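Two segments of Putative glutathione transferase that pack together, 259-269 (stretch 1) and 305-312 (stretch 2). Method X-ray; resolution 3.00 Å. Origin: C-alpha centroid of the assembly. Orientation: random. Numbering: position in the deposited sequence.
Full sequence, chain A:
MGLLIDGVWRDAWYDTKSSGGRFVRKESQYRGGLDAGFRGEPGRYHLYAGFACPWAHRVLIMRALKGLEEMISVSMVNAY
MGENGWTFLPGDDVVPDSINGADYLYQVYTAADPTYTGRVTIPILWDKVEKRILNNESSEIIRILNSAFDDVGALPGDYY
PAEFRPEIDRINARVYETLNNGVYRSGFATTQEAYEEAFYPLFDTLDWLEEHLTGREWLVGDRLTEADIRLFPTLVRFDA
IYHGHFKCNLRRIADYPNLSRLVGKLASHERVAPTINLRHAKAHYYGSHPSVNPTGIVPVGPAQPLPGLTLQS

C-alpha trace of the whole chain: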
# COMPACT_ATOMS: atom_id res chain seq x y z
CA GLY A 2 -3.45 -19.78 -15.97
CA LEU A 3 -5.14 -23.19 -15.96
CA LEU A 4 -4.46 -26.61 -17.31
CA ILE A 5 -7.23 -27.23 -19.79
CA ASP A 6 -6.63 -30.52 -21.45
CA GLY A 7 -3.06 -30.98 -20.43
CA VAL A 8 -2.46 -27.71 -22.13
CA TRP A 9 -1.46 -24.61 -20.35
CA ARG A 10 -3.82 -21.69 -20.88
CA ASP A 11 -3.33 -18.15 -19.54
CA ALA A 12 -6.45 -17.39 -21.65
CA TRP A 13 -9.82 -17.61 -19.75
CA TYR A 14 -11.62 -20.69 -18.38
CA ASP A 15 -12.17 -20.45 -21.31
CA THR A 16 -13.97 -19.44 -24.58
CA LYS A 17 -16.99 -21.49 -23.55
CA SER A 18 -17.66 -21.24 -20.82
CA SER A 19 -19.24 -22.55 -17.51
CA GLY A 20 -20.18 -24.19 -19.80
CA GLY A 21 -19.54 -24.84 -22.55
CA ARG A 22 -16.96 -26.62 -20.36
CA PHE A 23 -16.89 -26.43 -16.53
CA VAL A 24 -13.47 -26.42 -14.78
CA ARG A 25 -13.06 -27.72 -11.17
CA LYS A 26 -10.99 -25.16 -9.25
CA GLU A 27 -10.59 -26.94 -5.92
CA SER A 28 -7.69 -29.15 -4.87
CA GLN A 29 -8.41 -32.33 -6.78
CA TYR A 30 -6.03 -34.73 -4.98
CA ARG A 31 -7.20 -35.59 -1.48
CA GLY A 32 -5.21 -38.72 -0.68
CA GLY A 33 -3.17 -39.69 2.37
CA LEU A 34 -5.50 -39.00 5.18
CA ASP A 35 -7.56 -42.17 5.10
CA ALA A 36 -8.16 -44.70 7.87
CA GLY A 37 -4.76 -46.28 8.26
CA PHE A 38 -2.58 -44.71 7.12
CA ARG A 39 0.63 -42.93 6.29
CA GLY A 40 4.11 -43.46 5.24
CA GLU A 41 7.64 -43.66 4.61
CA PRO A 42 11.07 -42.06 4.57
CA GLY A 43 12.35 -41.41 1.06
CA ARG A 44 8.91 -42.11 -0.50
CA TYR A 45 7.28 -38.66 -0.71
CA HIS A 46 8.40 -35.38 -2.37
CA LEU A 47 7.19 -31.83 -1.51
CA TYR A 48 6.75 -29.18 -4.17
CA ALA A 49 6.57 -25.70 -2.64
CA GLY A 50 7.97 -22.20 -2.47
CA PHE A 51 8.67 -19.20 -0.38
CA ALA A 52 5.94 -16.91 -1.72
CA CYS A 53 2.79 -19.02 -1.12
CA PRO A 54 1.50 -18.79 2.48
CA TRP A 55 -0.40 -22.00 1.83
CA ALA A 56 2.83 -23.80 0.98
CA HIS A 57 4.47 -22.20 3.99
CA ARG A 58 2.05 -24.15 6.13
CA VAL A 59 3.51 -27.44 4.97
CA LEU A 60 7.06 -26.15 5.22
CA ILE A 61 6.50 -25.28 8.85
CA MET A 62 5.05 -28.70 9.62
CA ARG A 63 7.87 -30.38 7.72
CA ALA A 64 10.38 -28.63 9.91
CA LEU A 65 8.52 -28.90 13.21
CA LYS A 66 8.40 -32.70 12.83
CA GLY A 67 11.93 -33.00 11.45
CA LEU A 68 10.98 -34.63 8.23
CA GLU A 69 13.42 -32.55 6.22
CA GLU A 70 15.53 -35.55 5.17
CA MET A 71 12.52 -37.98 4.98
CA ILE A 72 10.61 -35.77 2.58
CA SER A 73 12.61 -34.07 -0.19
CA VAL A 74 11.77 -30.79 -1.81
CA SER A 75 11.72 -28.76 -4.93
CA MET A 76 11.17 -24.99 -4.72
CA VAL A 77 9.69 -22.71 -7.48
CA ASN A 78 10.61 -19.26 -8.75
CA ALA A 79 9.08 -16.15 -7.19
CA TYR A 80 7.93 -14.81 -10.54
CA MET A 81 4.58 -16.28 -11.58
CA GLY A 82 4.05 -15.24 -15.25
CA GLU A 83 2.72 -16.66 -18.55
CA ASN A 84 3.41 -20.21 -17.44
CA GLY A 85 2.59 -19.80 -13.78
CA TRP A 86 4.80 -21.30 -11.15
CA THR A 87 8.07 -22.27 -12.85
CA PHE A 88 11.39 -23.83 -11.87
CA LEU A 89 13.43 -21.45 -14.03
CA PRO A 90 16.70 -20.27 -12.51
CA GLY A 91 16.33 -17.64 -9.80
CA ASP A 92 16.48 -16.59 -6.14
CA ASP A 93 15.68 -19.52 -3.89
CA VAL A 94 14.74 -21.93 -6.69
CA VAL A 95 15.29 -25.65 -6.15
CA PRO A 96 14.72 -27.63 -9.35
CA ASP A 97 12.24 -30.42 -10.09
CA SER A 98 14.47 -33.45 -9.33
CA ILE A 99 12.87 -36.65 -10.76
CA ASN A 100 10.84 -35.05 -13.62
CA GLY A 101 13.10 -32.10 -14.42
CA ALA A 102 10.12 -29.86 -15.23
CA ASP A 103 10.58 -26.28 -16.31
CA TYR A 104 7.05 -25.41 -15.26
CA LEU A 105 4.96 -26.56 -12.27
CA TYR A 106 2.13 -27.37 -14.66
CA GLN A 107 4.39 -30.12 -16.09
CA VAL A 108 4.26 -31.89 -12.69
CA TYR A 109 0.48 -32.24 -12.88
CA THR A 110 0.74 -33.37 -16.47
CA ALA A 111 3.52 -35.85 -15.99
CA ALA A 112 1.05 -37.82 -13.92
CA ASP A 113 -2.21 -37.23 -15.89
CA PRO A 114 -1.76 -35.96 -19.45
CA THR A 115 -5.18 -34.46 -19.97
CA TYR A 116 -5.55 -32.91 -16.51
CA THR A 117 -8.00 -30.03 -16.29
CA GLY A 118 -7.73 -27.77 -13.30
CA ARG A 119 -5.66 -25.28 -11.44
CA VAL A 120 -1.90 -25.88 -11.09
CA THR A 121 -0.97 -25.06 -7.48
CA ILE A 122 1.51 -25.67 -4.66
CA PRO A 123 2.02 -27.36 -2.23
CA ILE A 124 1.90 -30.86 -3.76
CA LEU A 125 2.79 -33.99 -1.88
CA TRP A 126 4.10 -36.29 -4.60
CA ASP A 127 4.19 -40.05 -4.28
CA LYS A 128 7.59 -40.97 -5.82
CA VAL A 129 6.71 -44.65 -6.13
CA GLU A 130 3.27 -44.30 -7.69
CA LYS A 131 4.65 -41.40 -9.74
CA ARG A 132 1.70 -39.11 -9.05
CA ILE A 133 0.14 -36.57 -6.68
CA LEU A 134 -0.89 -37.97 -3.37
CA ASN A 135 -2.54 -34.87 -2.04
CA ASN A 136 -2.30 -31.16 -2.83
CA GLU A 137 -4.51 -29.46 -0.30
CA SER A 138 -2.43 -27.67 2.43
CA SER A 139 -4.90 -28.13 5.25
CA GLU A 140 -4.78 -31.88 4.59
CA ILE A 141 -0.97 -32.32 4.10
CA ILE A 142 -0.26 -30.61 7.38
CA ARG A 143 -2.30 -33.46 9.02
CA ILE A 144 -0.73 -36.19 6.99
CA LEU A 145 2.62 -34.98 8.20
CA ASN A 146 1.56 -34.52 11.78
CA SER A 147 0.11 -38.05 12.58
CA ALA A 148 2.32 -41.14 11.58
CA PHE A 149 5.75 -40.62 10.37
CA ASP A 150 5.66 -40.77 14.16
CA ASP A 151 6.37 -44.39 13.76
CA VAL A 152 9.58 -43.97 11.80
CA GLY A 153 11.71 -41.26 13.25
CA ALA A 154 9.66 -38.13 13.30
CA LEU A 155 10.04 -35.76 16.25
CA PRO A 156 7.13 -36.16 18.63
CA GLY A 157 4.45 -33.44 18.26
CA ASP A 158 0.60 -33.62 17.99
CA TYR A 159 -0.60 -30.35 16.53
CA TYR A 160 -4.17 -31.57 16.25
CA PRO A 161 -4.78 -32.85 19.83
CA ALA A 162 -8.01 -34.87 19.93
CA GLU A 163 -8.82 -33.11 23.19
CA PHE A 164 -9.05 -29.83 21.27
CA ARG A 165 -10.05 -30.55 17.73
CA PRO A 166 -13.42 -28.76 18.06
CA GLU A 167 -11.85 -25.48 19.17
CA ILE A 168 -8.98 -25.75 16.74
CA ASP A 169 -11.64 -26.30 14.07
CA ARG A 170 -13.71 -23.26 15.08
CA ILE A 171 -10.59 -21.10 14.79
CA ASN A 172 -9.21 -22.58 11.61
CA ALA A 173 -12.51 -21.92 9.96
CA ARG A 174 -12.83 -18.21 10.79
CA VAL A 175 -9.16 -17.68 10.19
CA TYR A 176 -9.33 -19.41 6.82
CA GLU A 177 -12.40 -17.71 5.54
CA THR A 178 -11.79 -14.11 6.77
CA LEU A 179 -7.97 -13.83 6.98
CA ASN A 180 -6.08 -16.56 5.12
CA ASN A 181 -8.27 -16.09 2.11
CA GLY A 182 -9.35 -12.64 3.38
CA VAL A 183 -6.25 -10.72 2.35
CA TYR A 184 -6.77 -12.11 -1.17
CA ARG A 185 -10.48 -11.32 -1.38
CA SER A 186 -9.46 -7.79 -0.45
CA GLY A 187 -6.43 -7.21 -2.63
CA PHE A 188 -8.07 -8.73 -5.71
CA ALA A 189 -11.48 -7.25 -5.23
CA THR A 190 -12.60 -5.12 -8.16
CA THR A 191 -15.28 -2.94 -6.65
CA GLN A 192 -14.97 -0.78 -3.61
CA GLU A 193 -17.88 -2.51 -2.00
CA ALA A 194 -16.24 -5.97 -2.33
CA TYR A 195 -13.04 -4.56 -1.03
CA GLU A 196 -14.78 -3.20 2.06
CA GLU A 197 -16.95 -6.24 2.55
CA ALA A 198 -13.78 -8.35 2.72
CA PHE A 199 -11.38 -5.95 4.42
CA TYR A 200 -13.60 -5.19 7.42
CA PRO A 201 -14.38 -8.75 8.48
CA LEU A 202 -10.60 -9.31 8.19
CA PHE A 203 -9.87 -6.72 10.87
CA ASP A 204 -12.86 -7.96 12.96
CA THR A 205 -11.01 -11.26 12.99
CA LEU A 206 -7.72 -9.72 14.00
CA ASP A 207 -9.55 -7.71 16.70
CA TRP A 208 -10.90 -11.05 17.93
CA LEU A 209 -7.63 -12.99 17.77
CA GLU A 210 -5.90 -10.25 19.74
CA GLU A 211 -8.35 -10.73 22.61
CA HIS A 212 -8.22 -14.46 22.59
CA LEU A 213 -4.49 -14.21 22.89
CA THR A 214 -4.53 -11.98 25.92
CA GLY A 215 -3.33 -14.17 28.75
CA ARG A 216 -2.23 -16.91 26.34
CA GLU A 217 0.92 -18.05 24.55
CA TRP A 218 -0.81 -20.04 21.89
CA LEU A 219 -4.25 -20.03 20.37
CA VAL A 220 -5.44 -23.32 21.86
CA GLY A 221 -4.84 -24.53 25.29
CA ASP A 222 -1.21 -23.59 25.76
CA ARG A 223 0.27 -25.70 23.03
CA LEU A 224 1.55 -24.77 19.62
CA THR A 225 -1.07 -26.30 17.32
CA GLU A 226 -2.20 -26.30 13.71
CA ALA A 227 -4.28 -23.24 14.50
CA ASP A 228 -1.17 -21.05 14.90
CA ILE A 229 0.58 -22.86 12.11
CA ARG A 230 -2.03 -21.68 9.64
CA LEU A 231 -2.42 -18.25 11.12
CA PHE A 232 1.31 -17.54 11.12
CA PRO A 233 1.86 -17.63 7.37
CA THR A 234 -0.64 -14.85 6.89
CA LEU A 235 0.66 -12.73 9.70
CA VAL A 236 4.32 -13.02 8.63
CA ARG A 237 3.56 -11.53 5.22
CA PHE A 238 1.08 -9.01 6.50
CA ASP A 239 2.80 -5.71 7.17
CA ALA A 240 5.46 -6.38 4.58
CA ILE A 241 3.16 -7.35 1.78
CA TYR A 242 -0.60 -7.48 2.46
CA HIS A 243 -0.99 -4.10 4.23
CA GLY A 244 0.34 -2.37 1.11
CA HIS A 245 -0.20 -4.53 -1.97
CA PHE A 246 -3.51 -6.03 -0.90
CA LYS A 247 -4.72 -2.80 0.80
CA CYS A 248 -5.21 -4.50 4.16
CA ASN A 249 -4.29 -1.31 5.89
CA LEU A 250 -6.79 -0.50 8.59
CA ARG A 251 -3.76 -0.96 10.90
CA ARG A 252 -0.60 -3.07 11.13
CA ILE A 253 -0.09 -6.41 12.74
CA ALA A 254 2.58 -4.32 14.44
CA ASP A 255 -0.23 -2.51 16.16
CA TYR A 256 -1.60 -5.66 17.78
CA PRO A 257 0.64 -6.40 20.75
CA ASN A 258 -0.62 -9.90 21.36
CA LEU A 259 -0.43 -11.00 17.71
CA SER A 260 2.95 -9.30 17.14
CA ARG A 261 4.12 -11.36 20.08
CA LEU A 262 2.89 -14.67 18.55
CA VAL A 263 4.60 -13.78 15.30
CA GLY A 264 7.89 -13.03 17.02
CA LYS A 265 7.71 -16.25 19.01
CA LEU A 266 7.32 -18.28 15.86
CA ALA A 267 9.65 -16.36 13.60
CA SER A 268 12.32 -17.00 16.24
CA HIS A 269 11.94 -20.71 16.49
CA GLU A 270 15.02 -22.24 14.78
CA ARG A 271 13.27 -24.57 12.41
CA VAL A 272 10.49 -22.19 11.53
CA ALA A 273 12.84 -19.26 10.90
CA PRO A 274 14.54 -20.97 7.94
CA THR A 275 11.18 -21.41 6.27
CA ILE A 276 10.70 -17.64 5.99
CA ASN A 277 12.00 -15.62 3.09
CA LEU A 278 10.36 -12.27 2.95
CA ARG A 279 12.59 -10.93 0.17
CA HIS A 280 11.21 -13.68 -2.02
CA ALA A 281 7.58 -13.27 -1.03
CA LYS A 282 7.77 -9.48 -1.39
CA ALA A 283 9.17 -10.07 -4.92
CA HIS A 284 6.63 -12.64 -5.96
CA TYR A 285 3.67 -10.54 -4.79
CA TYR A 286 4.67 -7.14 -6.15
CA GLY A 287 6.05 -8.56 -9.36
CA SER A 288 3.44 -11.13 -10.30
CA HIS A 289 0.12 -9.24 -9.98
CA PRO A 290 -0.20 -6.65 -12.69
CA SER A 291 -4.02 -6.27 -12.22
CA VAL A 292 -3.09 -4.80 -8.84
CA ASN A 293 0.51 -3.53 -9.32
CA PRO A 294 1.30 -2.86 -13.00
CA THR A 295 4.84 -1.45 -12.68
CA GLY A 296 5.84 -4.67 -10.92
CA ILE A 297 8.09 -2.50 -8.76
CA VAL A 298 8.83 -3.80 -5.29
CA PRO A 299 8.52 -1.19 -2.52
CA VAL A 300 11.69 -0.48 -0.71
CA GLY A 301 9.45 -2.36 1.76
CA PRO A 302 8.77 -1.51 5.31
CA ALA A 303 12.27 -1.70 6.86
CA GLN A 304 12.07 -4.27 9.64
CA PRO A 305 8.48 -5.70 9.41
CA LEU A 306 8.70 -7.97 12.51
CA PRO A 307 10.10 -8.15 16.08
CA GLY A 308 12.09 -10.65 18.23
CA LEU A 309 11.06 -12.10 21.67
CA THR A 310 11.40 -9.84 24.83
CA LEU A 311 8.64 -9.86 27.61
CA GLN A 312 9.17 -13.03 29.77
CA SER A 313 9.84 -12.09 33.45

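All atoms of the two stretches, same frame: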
# COMPACT_ATOMS: atom_id res chain seq x y z
N LEU A 259 -0.78 -10.32 18.96
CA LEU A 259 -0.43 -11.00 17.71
C LEU A 259 1.05 -10.83 17.37
O LEU A 259 1.73 -11.80 17.04
CB LEU A 259 -1.26 -10.50 16.54
CG LEU A 259 -2.68 -11.01 16.71
CD1 LEU A 259 -3.67 -10.37 15.74
CD2 LEU A 259 -2.70 -12.52 16.57
N SER A 260 1.56 -9.60 17.45
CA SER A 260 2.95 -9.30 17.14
C SER A 260 3.85 -10.17 17.97
O SER A 260 4.95 -10.49 17.55
CB SER A 260 3.29 -7.84 17.41
OG SER A 260 3.02 -7.05 16.27
N ARG A 261 3.37 -10.54 19.16
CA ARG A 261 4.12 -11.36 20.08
C ARG A 261 4.15 -12.80 19.55
O ARG A 261 5.22 -13.40 19.47
CB ARG A 261 3.50 -11.26 21.46
CG ARG A 261 4.41 -11.48 22.67
CD ARG A 261 3.67 -11.15 24.02
NE ARG A 261 2.23 -11.47 24.03
CZ ARG A 261 1.69 -12.70 24.25
NH1 ARG A 261 2.51 -13.74 24.49
NH2 ARG A 261 0.35 -12.88 24.20
N LEU A 262 2.98 -13.34 19.16
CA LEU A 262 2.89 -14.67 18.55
C LEU A 262 3.78 -14.79 17.32
O LEU A 262 4.48 -15.78 17.13
CB LEU A 262 1.45 -15.03 18.18
CG LEU A 262 1.24 -16.35 17.39
CD1 LEU A 262 1.33 -17.50 18.29
CD2 LEU A 262 -0.10 -16.40 16.77
N VAL A 263 3.77 -13.77 16.48
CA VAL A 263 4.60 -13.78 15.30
C VAL A 263 6.08 -13.82 15.60
O VAL A 263 6.83 -14.51 14.92
CB VAL A 263 4.33 -12.57 14.47
CG1 VAL A 263 5.58 -12.19 13.63
CG2 VAL A 263 3.06 -12.82 13.65
N GLY A 264 6.50 -13.05 16.61
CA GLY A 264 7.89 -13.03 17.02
C GLY A 264 8.30 -14.39 17.56
O GLY A 264 9.30 -14.95 17.16
N LYS A 265 7.49 -14.94 18.45
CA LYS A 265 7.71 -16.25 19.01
C LYS A 265 8.05 -17.26 17.92
O LYS A 265 9.04 -17.98 17.99
CB LYS A 265 6.44 -16.67 19.71
CG LYS A 265 6.54 -17.71 20.77
CD LYS A 265 5.28 -17.61 21.64
CE LYS A 265 5.06 -18.82 22.54
NZ LYS A 265 6.20 -19.23 23.44
N LEU A 266 7.21 -17.28 16.90
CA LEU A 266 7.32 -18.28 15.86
C LEU A 266 8.40 -17.96 14.83
O LEU A 266 8.95 -18.85 14.21
CB LEU A 266 5.96 -18.46 15.17
CG LEU A 266 5.09 -19.59 15.70
CD1 LEU A 266 3.66 -19.54 15.14
CD2 LEU A 266 5.78 -20.86 15.35
N ALA A 267 8.68 -16.70 14.61
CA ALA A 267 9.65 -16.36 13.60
C ALA A 267 11.04 -16.53 14.19
O ALA A 267 12.05 -16.36 13.51
CB ALA A 267 9.44 -14.98 13.12
N SER A 268 11.08 -16.91 15.47
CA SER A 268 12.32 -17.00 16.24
C SER A 268 12.69 -18.43 16.51
O SER A 268 13.83 -18.72 16.87
CB SER A 268 12.21 -16.27 17.57
OG SER A 268 12.16 -14.88 17.34
N HIS A 269 11.71 -19.30 16.36
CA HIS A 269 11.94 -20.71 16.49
C HIS A 269 12.96 -21.10 15.41
O HIS A 269 12.67 -20.90 14.22
CB HIS A 269 10.59 -21.38 16.23
CG HIS A 269 10.49 -22.77 16.75
ND1 HIS A 269 11.05 -23.85 16.11
CD2 HIS A 269 9.87 -23.26 17.85
CE1 HIS A 269 10.78 -24.95 16.78
NE2 HIS A 269 10.07 -24.62 17.85
N PRO A 305 9.92 -5.42 9.27
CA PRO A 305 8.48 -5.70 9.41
C PRO A 305 8.05 -6.58 10.61
O PRO A 305 6.86 -6.87 10.73
CB PRO A 305 8.13 -6.41 8.09
CG PRO A 305 9.36 -6.94 7.59
CD PRO A 305 10.48 -6.06 8.07
N LEU A 306 8.99 -7.00 11.46
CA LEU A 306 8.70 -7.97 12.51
C LEU A 306 9.32 -7.51 13.82
O LEU A 306 9.82 -6.40 13.89
CB LEU A 306 9.26 -9.32 12.10
CG LEU A 306 8.70 -9.93 10.80
CD1 LEU A 306 9.28 -11.33 10.50
CD2 LEU A 306 7.21 -10.00 10.86
N PRO A 307 9.22 -8.33 14.90
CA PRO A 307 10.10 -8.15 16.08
C PRO A 307 11.08 -9.33 16.43
O PRO A 307 11.66 -10.01 15.55
CB PRO A 307 9.10 -7.90 17.23
CG PRO A 307 7.72 -8.34 16.68
CD PRO A 307 7.94 -8.95 15.31
N GLY A 308 11.27 -9.55 17.74
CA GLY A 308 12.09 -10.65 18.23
C GLY A 308 11.32 -11.50 19.23
O GLY A 308 10.34 -12.16 18.84
N LEU A 309 11.77 -11.50 20.50
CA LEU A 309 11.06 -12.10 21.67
C LEU A 309 11.56 -11.56 23.05
O LEU A 309 12.55 -12.07 23.59
CB LEU A 309 11.11 -13.66 21.66
CG LEU A 309 11.82 -14.51 20.58
CD1 LEU A 309 13.31 -14.09 20.31
CD2 LEU A 309 11.71 -16.03 20.89
N THR A 310 10.89 -10.55 23.63
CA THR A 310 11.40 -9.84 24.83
C THR A 310 10.36 -9.30 25.88
O THR A 310 10.26 -8.09 26.10
CB THR A 310 12.41 -8.69 24.41
OG1 THR A 310 13.00 -8.09 25.58
CG2 THR A 310 11.72 -7.61 23.55
N LEU A 311 9.63 -10.21 26.54
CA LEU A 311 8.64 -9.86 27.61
C LEU A 311 8.34 -11.05 28.57
O LEU A 311 7.18 -11.23 28.99
CB LEU A 311 7.32 -9.30 27.01
CG LEU A 311 6.14 -8.68 27.81
CD1 LEU A 311 4.93 -9.65 28.04
CD2 LEU A 311 6.58 -7.99 29.11
N GLN A 312 9.36 -11.84 28.92
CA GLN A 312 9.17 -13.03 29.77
C GLN A 312 8.89 -12.69 31.25
O GLN A 312 7.73 -12.68 31.67
CB GLN A 312 10.35 -14.02 29.62
CG GLN A 312 10.32 -14.84 28.31
CD GLN A 312 10.57 -13.99 27.06
OE1 GLN A 312 11.35 -13.04 27.10
NE2 GLN A 312 9.91 -14.34 25.95

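No hydrogen bond crosses between the helix of stretch 1 and the irregular chain of stretch 2; the contact rests on van der Waals packing and buries 367 Å² in total. Its tightest point is at Gly-264, whose CA lies 5.0 Å from the CA of Gly-308 and 3.2 Å from Gly-308 O. An ideal CB built on Gly-264 would fall 2.4 Å from Gly-308 O, a clash, so the absence of a side chain is what allows this approach. Gly-264 O and Gly-308 O are 3.4 Å apart, but both are acceptors and no bond joins them.

Ser-268 shows how a polar side chain can sit at the interface yet bond within its own stretch. With chi1 at -71° (m), its OG donates to Gly-264 O at 2.9 Å, four residues back. The same hydroxyl oxygen is 3.6 Å from Gly-308 O and 3.3 Å from Leu-309 CD1, contacts without a hydrogen bond.

The apolar part of the contact centres on Val-263, which points toward stretch 2 with chi1 at 153° (t). Its CG1 meets Leu-306 CD2 at 3.9 Å and Pro-307 CD at 4.3 Å. Leu-306 adopts the m,t rotamer (-60°, -177°), and its other methyl, CD1, reaches Ala-267 CB at 4.5 Å. Thus its two branches touch residues four apart in the sequence. The Pro-307 ring, C-gamma endo, also places CG 3.6 Å from Ser-260 O.

Leu-309, like Gly-308, is poorly ordered, so its contacts and the exact distances to Gly-308 O deserve caution at 3.00 Å resolution; the Leu-309 chi1 of 1° is also nearly eclipsed. Arg-261 begins by pointing away, but its extended t,t start carries CD to 4.5 Å from Leu-311 CD1, a marginal contact with another poorly ordered residue. Its guanidinium is hydrogen-bonded outside the two stretches.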